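Local coordinates for protein beta-lactamase Mb2281c (Mycobacterium bovis, PDB 3I7J) that probably acts as a serine hydrolase of the beta-lactamase and penicillin-binding protein superfamily, at residues T2-L7 / A15-I20. Residues are numbered along the deposited sequence; the frame is centred on the assembly and turned at random.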
loop_
_atom_site.group_PDB
_atom_site.type_symbol
_atom_site.label_atom_id
_atom_site.label_comp_id
_atom_site.label_asym_id
_atom_site.label_seq_id
_atom_site.Cartn_x
_atom_site.Cartn_y
_atom_site.Cartn_z
ATOM N N THR A 2 -3.949 -24.477 -1.984
ATOM C CA THR A 2 -2.682 -25.260 -1.910
ATOM C C THR A 2 -1.468 -24.339 -1.967
ATOM O O THR A 2 -0.472 -24.566 -1.281
ATOM C CB THR A 2 -2.575 -26.262 -3.085
ATOM O OG1 THR A 2 -3.751 -27.081 -3.124
ATOM C CG2 THR A 2 -1.344 -27.151 -2.919
ATOM N N ALA A 3 -1.555 -23.297 -2.783
ATOM C CA ALA A 3 -0.450 -22.362 -2.927
ATOM C C ALA A 3 -0.006 -21.753 -1.599
ATOM O O ALA A 3 1.189 -21.649 -1.337
ATOM C CB ALA A 3 -0.824 -21.258 -3.907
ATOM N N LEU A 4 -0.957 -21.348 -0.764
ATOM C CA LEU A 4 -0.609 -20.741 0.512
ATOM C C LEU A 4 0.072 -21.705 1.487
ATOM O O LEU A 4 0.664 -21.277 2.475
ATOM C CB LEU A 4 -1.851 -20.139 1.182
ATOM C CG LEU A 4 -2.611 -19.052 0.418
ATOM C CD1 LEU A 4 -3.699 -18.499 1.307
ATOM C CD2 LEU A 4 -1.656 -17.930 -0.016
ATOM N N GLU A 5 -0.002 -23.002 1.215
ATOM C CA GLU A 5 0.613 -23.970 2.108
ATOM C C GLU A 5 2.129 -23.827 2.149
ATOM O O GLU A 5 2.770 -24.190 3.135
ATOM C CB GLU A 5 0.221 -25.384 1.696
ATOM C CG GLU A 5 -1.267 -25.639 1.813
ATOM C CD GLU A 5 -1.646 -27.048 1.400
ATOM O OE1 GLU A 5 -1.096 -28.000 1.987
ATOM O OE2 GLU A 5 -2.490 -27.198 0.493
ATOM N N VAL A 6 2.709 -23.274 1.089
ATOM C CA VAL A 6 4.151 -23.100 1.052
ATOM C C VAL A 6 4.630 -22.272 2.246
ATOM O O VAL A 6 5.816 -22.261 2.560
ATOM C CB VAL A 6 4.597 -22.386 -0.241
ATOM C CG1 VAL A 6 4.154 -20.916 -0.211
ATOM C CG2 VAL A 6 6.111 -22.490 -0.394
ATOM N N LEU A 7 3.713 -21.574 2.908
ATOM C CA LEU A 7 4.074 -20.754 4.057
ATOM C C LEU A 7 4.631 -21.599 5.199
ATOM O O LEU A 7 5.492 -21.144 5.954
ATOM C CB LEU A 7 2.858 -19.964 4.549
ATOM C CG LEU A 7 2.833 -18.453 4.281
ATOM C CD1 LEU A 7 2.881 -18.178 2.792
ATOM C CD2 LEU A 7 1.583 -17.851 4.896
ATOM N N ALA A 15 3.552 -16.728 10.103
ATOM C CA ALA A 15 3.017 -16.101 8.900
ATOM C C ALA A 15 1.542 -16.423 8.727
ATOM O O ALA A 15 1.044 -17.396 9.285
ATOM C CB ALA A 15 3.803 -16.565 7.671
ATOM N N ALA A 16 0.850 -15.585 7.963
ATOM C CA ALA A 16 -0.568 -15.769 7.678
ATOM C C ALA A 16 -0.828 -15.129 6.318
ATOM O O ALA A 16 -0.181 -14.148 5.946
ATOM C CB ALA A 16 -1.420 -15.111 8.755
ATOM N N ALA A 17 -1.768 -15.685 5.569
ATOM C CA ALA A 17 -2.050 -15.148 4.257
ATOM C C ALA A 17 -3.465 -15.436 3.808
ATOM O O ALA A 17 -4.155 -16.284 4.377
ATOM C CB ALA A 17 -1.064 -15.710 3.243
ATOM N N ALA A 18 -3.884 -14.721 2.768
ATOM C CA ALA A 18 -5.213 -14.875 2.215
ATOM C C ALA A 18 -5.255 -14.461 0.753
ATOM O O ALA A 18 -4.595 -13.505 0.341
ATOM C CB ALA A 18 -6.204 -14.035 3.017
ATOM N N VAL A 19 -6.021 -15.205 -0.035
ATOM C CA VAL A 19 -6.208 -14.890 -1.438
ATOM C C VAL A 19 -7.626 -14.340 -1.471
ATOM O O VAL A 19 -8.553 -14.962 -0.943
ATOM C CB VAL A 19 -6.146 -16.135 -2.341
ATOM C CG1 VAL A 19 -6.408 -15.728 -3.794
ATOM C CG2 VAL A 19 -4.788 -16.815 -2.215
ATOM N N ILE A 20 -7.788 -13.165 -2.070
ATOM C CA ILE A 20 -9.092 -12.521 -2.152
ATOM C C ILE A 20 -9.511 -12.313 -3.604
ATOM O O ILE A 20 -8.695 -11.978 -4.466
ATOM C CB ILE A 20 -9.088 -11.128 -1.448
ATOM C CG1 ILE A 20 -8.645 -11.276 0.011
ATOM C CG2 ILE A 20 -10.473 -10.492 -1.512
ATOM C CD1 ILE A 20 -7.144 -11.478 0.179
#
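Leu4 and Leu7, one 3-10 turn apart in residues 3-7, both send their branches onto the face of strand 15-20 from which the CB atoms of Ala15, Ala17 and Val19 point toward them. Ala17 is shared by the two leucines, which reach its CB from the same side: it lies 3.8 Å from Leu7 CD2 and 4.0 Å from Leu4 CD2. Leu7 also bridges along the strand, the same CD2 methyl reaching Ala15 CB at 3.8 Å, so one methyl spans two alanines. With such short side chains on the strand, the leucines can settle close to its backbone; Leu4 CD1 in fact rests 3.8 Å from Ala17 O, a van der Waals touch and not a hydrogen bond.

Leu4 takes the common leucine shape: CG stands anti to its carbonyl carbon (chi1 -59°), which directs the branch toward the strand, and with chi2 near anti (-174°) the fork puts CD1 over the backbone at Ala17 and Ala18, and CD2 against Ala17 CB and Val19 CG2. Strand 15-21 belongs to the antiparallel sheet of the beta-lactamase fold, between strands 24-29 and 242-248, and the N-terminal 3-10 turn packs on the same sheet face as the C-terminal helix 256-271. Val19 touches Val267 of that helix and Leu7 touches Ile263, while Glu270 accepts a hydrogen bond from Ala3 N.

The Leu4 and Val19 side chains cross at a slant, with Leu4 CD2 4.0 Å from Val19 CG2. Val19 has CG1 anti to its backbone N (chi1 178°), which leaves CG2 as the methyl facing Leu4. Beta-branching suits valine to the extended backbone here and supplies the bulk that the neighbouring alanines lack.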